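Local coordinates for acyl-CoA dehydrogenase (Slackia heliotrinireducens, PDB 4RM7), which belongs to the acyl-CoA dehydrogenase family, whose chains combine helical N- and C-terminal domains with a middle domain of beta-strands, at residues M291-V302 against Y325-D336. Numbering follows the deposited sequence.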
HETATM    1  N   MSE A 291     -13.205   2.230  -0.151  1.00 43.48           N
HETATM    2  CA  MSE A 291     -13.696   2.853   1.079  1.00 41.67           C
HETATM    3  C   MSE A 291     -14.772   2.031   1.804  1.00 40.80           C
HETATM    4  O   MSE A 291     -14.738   1.904   3.026  1.00 43.52           O
HETATM    5  CB  MSE A 291     -14.241   4.244   0.773  1.00 40.15           C
HETATM    6  CG  MSE A 291     -13.159   5.237   0.391  1.00 46.58           C
HETATM    7 SE   MSE A 291     -13.821   6.667  -0.756  0.71 47.89          SE
HETATM    8  CE  MSE A 291     -14.503   7.925   0.594  1.00 40.10           C
ATOM      9  N   GLU A 292     -15.732   1.489   1.066  1.00 35.60           N
ATOM     10  CA  GLU A 292     -16.766   0.713   1.712  1.00 34.69           C
ATOM     11  C   GLU A 292     -16.183  -0.593   2.289  1.00 36.93           C
ATOM     12  O   GLU A 292     -16.661  -1.084   3.315  1.00 41.40           O
ATOM     13  CB  GLU A 292     -17.914   0.429   0.743  1.00 37.37           C
ATOM     14  CG  GLU A 292     -19.190  -0.084   1.444  1.00 39.27           C
ATOM     15  CD  GLU A 292     -19.788   0.925   2.454  1.00 42.52           C
ATOM     16  OE1 GLU A 292     -19.634   2.135   2.255  1.00 53.10           O
ATOM     17  OE2 GLU A 292     -20.425   0.518   3.447  1.00 51.54           O
ATOM     18  N   VAL A 293     -15.151  -1.147   1.653  1.00 38.85           N
ATOM     19  CA  VAL A 293     -14.491  -2.330   2.200  1.00 40.42           C
ATOM     20  C   VAL A 293     -13.831  -1.990   3.537  1.00 44.22           C
ATOM     21  O   VAL A 293     -13.955  -2.730   4.521  1.00 43.30           O
ATOM     22  CB  VAL A 293     -13.416  -2.891   1.273  1.00 35.21           C
ATOM     23  CG1 VAL A 293     -12.530  -3.848   2.044  1.00 33.66           C
ATOM     24  CG2 VAL A 293     -14.027  -3.586   0.076  1.00 36.46           C
ATOM     25  N   LYS A 294     -13.132  -0.864   3.572  1.00 39.73           N
ATOM     26  CA  LYS A 294     -12.480  -0.462   4.806  1.00 41.92           C
ATOM     27  C   LYS A 294     -13.505  -0.192   5.909  1.00 47.97           C
ATOM     28  O   LYS A 294     -13.297  -0.609   7.048  1.00 41.98           O
ATOM     29  CB  LYS A 294     -11.584   0.754   4.570  1.00 32.09           C
ATOM     30  CG  LYS A 294     -10.360   0.377   3.745  1.00 33.60           C
ATOM     31  CD  LYS A 294      -9.492   1.557   3.457  1.00 34.82           C
ATOM     32  CE  LYS A 294      -8.414   1.178   2.470  1.00 39.85           C
ATOM     33  NZ  LYS A 294      -7.571   2.355   2.107  1.00 46.83           N
ATOM     34  N   LEU A 295     -14.617   0.466   5.573  1.00 41.95           N
ATOM     35  CA  LEU A 295     -15.647   0.746   6.575  1.00 33.65           C
ATOM     36  C   LEU A 295     -16.232  -0.561   7.102  1.00 40.47           C
ATOM     37  O   LEU A 295     -16.475  -0.704   8.305  1.00 46.12           O
ATOM     38  CB  LEU A 295     -16.770   1.598   6.004  1.00 31.36           C
ATOM     39  CG  LEU A 295     -16.512   3.057   5.700  1.00 36.90           C
ATOM     40  CD1 LEU A 295     -17.704   3.642   4.949  1.00 33.08           C
ATOM     41  CD2 LEU A 295     -16.270   3.773   7.025  1.00 38.93           C
ATOM     42  N   THR A 296     -16.459  -1.508   6.191  1.00 35.64           N
ATOM     43  CA  THR A 296     -16.981  -2.824   6.567  1.00 34.45           C
ATOM     44  C   THR A 296     -16.044  -3.497   7.568  1.00 40.37           C
ATOM     45  O   THR A 296     -16.481  -3.993   8.599  1.00 52.08           O
ATOM     46  CB  THR A 296     -17.169  -3.741   5.338  1.00 37.10           C
ATOM     47  OG1 THR A 296     -17.904  -3.039   4.328  1.00 44.46           O
ATOM     48  CG2 THR A 296     -17.949  -5.006   5.717  1.00 31.94           C
ATOM     49  N   ASN A 297     -14.755  -3.497   7.260  1.00 37.63           N
ATOM     50  CA  ASN A 297     -13.755  -4.108   8.125  1.00 39.37           C
ATOM     51  C   ASN A 297     -13.668  -3.413   9.500  1.00 41.53           C
ATOM     52  O   ASN A 297     -13.705  -4.065  10.535  1.00 40.54           O
ATOM     53  CB  ASN A 297     -12.381  -4.114   7.419  1.00 39.07           C
ATOM     54  CG  ASN A 297     -12.296  -5.149   6.289  1.00 40.71           C
ATOM     55  OD1 ASN A 297     -13.097  -6.083   6.222  1.00 45.15           O
ATOM     56  ND2 ASN A 297     -11.304  -4.997   5.414  1.00 36.37           N
HETATM   57  N   MSE A 298     -13.562  -2.089   9.500  1.00 37.28           N
HETATM   58  CA  MSE A 298     -13.566  -1.310  10.729  1.00 34.74           C
HETATM   59  C   MSE A 298     -14.723  -1.666  11.645  1.00 38.37           C
HETATM   60  O   MSE A 298     -14.526  -1.884  12.842  1.00 41.75           O
HETATM   61  CB  MSE A 298     -13.643   0.178  10.424  1.00 29.86           C
HETATM   62  CG  MSE A 298     -12.408   0.757   9.771  1.00 46.03           C
HETATM   63 SE   MSE A 298     -12.687   2.675   9.522  0.81 55.72          SE
HETATM   64  CE  MSE A 298     -12.463   2.742   7.597  1.00 54.97           C
ATOM     65  N   ARG A 299     -15.922  -1.722  11.068  1.00 35.01           N
ATOM     66  CA  ARG A 299     -17.149  -1.923  11.833  1.00 32.88           C
ATOM     67  C   ARG A 299     -17.160  -3.323  12.416  1.00 39.69           C
ATOM     68  O   ARG A 299     -17.481  -3.520  13.583  1.00 44.26           O
ATOM     69  CB  ARG A 299     -18.381  -1.679  10.952  1.00 34.47           C
ATOM     70  CG  ARG A 299     -19.698  -1.673  11.706  1.00 37.77           C
ATOM     71  CD  ARG A 299     -20.850  -1.088  10.871  1.00 34.87           C
ATOM     72  NE  ARG A 299     -20.752   0.363  10.777  1.00 44.84           N
ATOM     73  CZ  ARG A 299     -20.591   1.058   9.650  1.00 45.19           C
ATOM     74  NH1 ARG A 299     -20.499   0.433   8.475  1.00 39.65           N
ATOM     75  NH2 ARG A 299     -20.499   2.392   9.710  1.00 35.34           N
ATOM     76  N   ASN A 300     -16.787  -4.291  11.594  1.00 37.45           N
ATOM     77  CA  ASN A 300     -16.638  -5.651  12.039  1.00 37.16           C
ATOM     78  C   ASN A 300     -15.642  -5.798  13.211  1.00 42.49           C
ATOM     79  O   ASN A 300     -15.888  -6.562  14.131  1.00 43.51           O
ATOM     80  CB  ASN A 300     -16.193  -6.517  10.870  1.00 39.37           C
ATOM     81  CG  ASN A 300     -17.346  -6.917   9.970  1.00 43.99           C
ATOM     82  OD1 ASN A 300     -18.506  -6.931  10.398  1.00 38.29           O
ATOM     83  ND2 ASN A 300     -17.030  -7.277   8.724  1.00 36.05           N
ATOM     84  N   LEU A 301     -14.534  -5.065  13.182  1.00 39.06           N
ATOM     85  CA  LEU A 301     -13.541  -5.196  14.235  1.00 35.79           C
ATOM     86  C   LEU A 301     -14.035  -4.509  15.495  1.00 35.66           C
ATOM     87  O   LEU A 301     -13.934  -5.064  16.587  1.00 39.97           O
ATOM     88  CB  LEU A 301     -12.196  -4.618  13.816  1.00 32.55           C
ATOM     89  CG  LEU A 301     -11.442  -5.391  12.732  1.00 34.80           C
ATOM     90  CD1 LEU A 301     -10.192  -4.618  12.300  1.00 39.90           C
ATOM     91  CD2 LEU A 301     -11.046  -6.778  13.203  1.00 32.35           C
ATOM     92  N   VAL A 302     -14.608  -3.321  15.343  1.00 27.87           N
ATOM     93  CA  VAL A 302     -15.085  -2.571  16.500  1.00 34.01           C
ATOM     94  C   VAL A 302     -16.268  -3.293  17.164  1.00 48.31           C
ATOM     95  O   VAL A 302     -16.222  -3.606  18.360  1.00 47.92           O
ATOM     96  CB  VAL A 302     -15.460  -1.148  16.102  1.00 31.94           C
ATOM     97  CG1 VAL A 302     -16.041  -0.398  17.285  1.00 34.10           C
ATOM     98  CG2 VAL A 302     -14.226  -0.430  15.605  1.00 31.42           C
ATOM     99  N   TYR A 325      -5.721  -1.456  13.153  1.00 38.08           N
ATOM    100  CA  TYR A 325      -6.239  -1.328  11.821  1.00 41.58           C
ATOM    101  C   TYR A 325      -7.057  -0.051  11.609  1.00 38.21           C
ATOM    102  O   TYR A 325      -6.923   0.612  10.587  1.00 44.89           O
ATOM    103  CB  TYR A 325      -7.097  -2.560  11.476  1.00 35.28           C
ATOM    104  CG  TYR A 325      -7.766  -2.445  10.118  1.00 32.49           C
ATOM    105  CD1 TYR A 325      -7.070  -2.750   8.939  1.00 34.29           C
ATOM    106  CD2 TYR A 325      -9.075  -2.014  10.009  1.00 26.01           C
ATOM    107  CE1 TYR A 325      -7.679  -2.635   7.683  1.00 34.41           C
ATOM    108  CE2 TYR A 325      -9.705  -1.908   8.752  1.00 33.71           C
ATOM    109  CZ  TYR A 325      -8.998  -2.214   7.598  1.00 39.17           C
ATOM    110  OH  TYR A 325      -9.624  -2.115   6.371  1.00 43.41           O
ATOM    111  N   VAL A 326      -7.895   0.290  12.575  1.00 35.74           N
ATOM    112  CA  VAL A 326      -9.007   1.193  12.310  1.00 42.38           C
ATOM    113  C   VAL A 326      -8.636   2.667  12.129  1.00 40.69           C
ATOM    114  O   VAL A 326      -9.089   3.270  11.167  1.00 43.68           O
ATOM    115  CB  VAL A 326     -10.103   1.068  13.412  1.00 40.58           C
ATOM    116  CG1 VAL A 326     -11.194   2.154  13.238  1.00 28.99           C
ATOM    117  CG2 VAL A 326     -10.737  -0.317  13.321  1.00 38.18           C
ATOM    118  N   PRO A 327      -7.828   3.252  13.035  1.00 43.45           N
ATOM    119  CA  PRO A 327      -7.538   4.674  12.814  1.00 36.77           C
ATOM    120  C   PRO A 327      -6.816   4.926  11.493  1.00 40.69           C
ATOM    121  O   PRO A 327      -7.140   5.892  10.796  1.00 39.08           O
ATOM    122  CB  PRO A 327      -6.647   5.042  14.007  1.00 36.53           C
ATOM    123  CG  PRO A 327      -7.030   4.066  15.077  1.00 36.16           C
ATOM    124  CD  PRO A 327      -7.276   2.779  14.323  1.00 38.95           C
ATOM    125  N   LYS A 328      -5.882   4.060  11.119  1.00 38.84           N
ATOM    126  CA  LYS A 328      -5.189   4.278   9.855  1.00 35.76           C
ATOM    127  C   LYS A 328      -6.177   4.100   8.695  1.00 37.96           C
ATOM    128  O   LYS A 328      -6.194   4.899   7.751  1.00 44.81           O
ATOM    129  CB  LYS A 328      -4.009   3.333   9.713  1.00 35.85           C
ATOM    130  CG  LYS A 328      -3.158   3.607   8.501  1.00 43.51           C
ATOM    131  CD  LYS A 328      -2.240   2.459   8.261  1.00 49.36           C
ATOM    132  CE  LYS A 328      -1.051   2.879   7.427  1.00 64.67           C
ATOM    133  NZ  LYS A 328      -0.163   1.709   7.138  1.00 70.19           N
ATOM    134  N   ALA A 329      -7.019   3.069   8.778  1.00 34.98           N
ATOM    135  CA  ALA A 329      -8.043   2.860   7.760  1.00 33.60           C
ATOM    136  C   ALA A 329      -8.976   4.056   7.695  1.00 34.47           C
ATOM    137  O   ALA A 329      -9.342   4.508   6.607  1.00 35.17           O
ATOM    138  CB  ALA A 329      -8.821   1.612   8.034  1.00 25.27           C
ATOM    139  N   ALA A 330      -9.349   4.577   8.860  1.00 30.67           N
ATOM    140  CA  ALA A 330     -10.247   5.720   8.891  1.00 31.36           C
ATOM    141  C   ALA A 330      -9.615   6.930   8.181  1.00 36.65           C
ATOM    142  O   ALA A 330     -10.296   7.648   7.435  1.00 39.01           O
ATOM    143  CB  ALA A 330     -10.616   6.066  10.305  1.00 26.46           C
ATOM    144  N   THR A 331      -8.317   7.136   8.402  1.00 37.44           N
ATOM    145  CA  THR A 331      -7.614   8.267   7.807  1.00 33.40           C
ATOM    146  C   THR A 331      -7.590   8.133   6.288  1.00 33.71           C
ATOM    147  O   THR A 331      -7.747   9.114   5.578  1.00 41.62           O
ATOM    148  CB  THR A 331      -6.173   8.401   8.350  1.00 32.20           C
ATOM    149  OG1 THR A 331      -6.218   8.496   9.774  1.00 40.73           O
ATOM    150  CG2 THR A 331      -5.512   9.658   7.820  1.00 30.58           C
ATOM    151  N   GLU A 332      -7.421   6.914   5.801  1.00 32.71           N
ATOM    152  CA  GLU A 332      -7.359   6.661   4.361  1.00 32.25           C
ATOM    153  C   GLU A 332      -8.719   6.913   3.693  1.00 37.66           C
ATOM    154  O   GLU A 332      -8.788   7.509   2.599  1.00 36.96           O
ATOM    155  CB  GLU A 332      -6.867   5.231   4.095  1.00 31.63           C
ATOM    156  CG  GLU A 332      -5.461   4.989   4.626  1.00 44.22           C
ATOM    157  CD  GLU A 332      -4.959   3.559   4.448  1.00 57.06           C
ATOM    158  OE1 GLU A 332      -5.733   2.688   3.978  1.00 64.85           O
ATOM    159  OE2 GLU A 332      -3.775   3.320   4.775  1.00 57.71           O
ATOM    160  N   VAL A 333      -9.795   6.476   4.355  1.00 33.57           N
ATOM    161  CA  VAL A 333     -11.132   6.771   3.865  1.00 33.25           C
ATOM    162  C   VAL A 333     -11.380   8.286   3.784  1.00 40.45           C
ATOM    163  O   VAL A 333     -11.842   8.814   2.756  1.00 40.14           O
ATOM    164  CB  VAL A 333     -12.205   6.113   4.742  1.00 33.02           C
ATOM    165  CG1 VAL A 333     -13.614   6.563   4.312  1.00 31.00           C
ATOM    166  CG2 VAL A 333     -12.094   4.628   4.620  1.00 32.16           C
ATOM    167  N   ALA A 334     -11.079   8.988   4.864  1.00 38.37           N
ATOM    168  CA  ALA A 334     -11.289  10.425   4.869  1.00 37.30           C
ATOM    169  C   ALA A 334     -10.455  11.108   3.767  1.00 43.22           C
ATOM    170  O   ALA A 334     -10.943  11.990   3.062  1.00 42.25           O
ATOM    171  CB  ALA A 334     -10.956  10.985   6.228  1.00 28.51           C
ATOM    172  N   SER A 335      -9.209  10.671   3.601  1.00 43.66           N
ATOM    173  CA  SER A 335      -8.344  11.209   2.557  1.00 40.38           C
ATOM    174  C   SER A 335      -8.890  10.952   1.140  1.00 44.83           C
ATOM    175  O   SER A 335      -8.860  11.854   0.284  1.00 51.31           O
ATOM    176  CB  SER A 335      -6.939  10.625   2.682  1.00 31.52           C
ATOM    177  OG  SER A 335      -6.066  11.248   1.749  1.00 39.84           O
ATOM    178  N   ASP A 336      -9.370   9.728   0.902  1.00 36.16           N
ATOM    179  CA  ASP A 336     -10.027   9.368  -0.360  1.00 39.56           C
ATOM    180  C   ASP A 336     -11.277  10.195  -0.604  1.00 41.16           C
ATOM    181  O   ASP A 336     -11.563  10.581  -1.746  1.00 44.30           O
ATOM    182  CB  ASP A 336     -10.400   7.882  -0.401  1.00 42.38           C
ATOM    183  CG  ASP A 336      -9.212   6.987  -0.719  1.00 49.42           C
ATOM    184  OD1 ASP A 336      -8.361   7.417  -1.526  1.00 47.94           O
ATOM    185  OD2 ASP A 336      -9.126   5.863  -0.151  1.00 64.33           O
TER
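Lys-294 reaches across to Glu-332 in the salt bridge that joins 291-302 to 325-336, its NZ 2.6 Å from Glu-332 OE1. The ammonium meets that oxygen on its anti side, 25° out of the carboxylate plane. Because the lysine chain is fully extended beyond CG, its methylenes run past Val-333 before the charged end arrives, and CB lies 3.9 Å from Val-333 CG2. The carboxylate of Asp-336 is also near, NZ to OD2 4.5 Å, too long for a second bridge, though it probably adds to the pull on the lysine. A weak hydrogen bond runs from Asn-297 ND2 to Tyr-325 OH at 3.5 Å.

Helices 282-311 and 316-341 run nearly antiparallel here, their local axes 9.6 Å apart at an angle of 154°, as neighbours in the helical C-terminal domain of the acyl-CoA dehydrogenase fold. Their packing is knobs-into-holes: Tyr-325 drops among Lys-294, Asn-297, Met-298 and Leu-301, while Met-298 fills a hole made by Tyr-325, Val-326, Ala-329 and Ala-330.

Met-291 and Met-298 are both modelled as selenomethionine. In Met-298 the chain bends at chi3 (-122°), bringing CE to 3.5 Å from Val-333 CG2, with SE beside Ala-330. Leu-301 CD1 comes obliquely to the tyrosine ring, 3.6 Å from Tyr-325 CD2. Met-291 and Asp-336 lie alongside one another with their side chains running opposite ways, Met-291 SE 3.6 Å from Asp-336 CB; Met-261 and Ala-264 of helix 234-270 also touch Met-291. Asn-297 of a second subunit packs against Tyr-325.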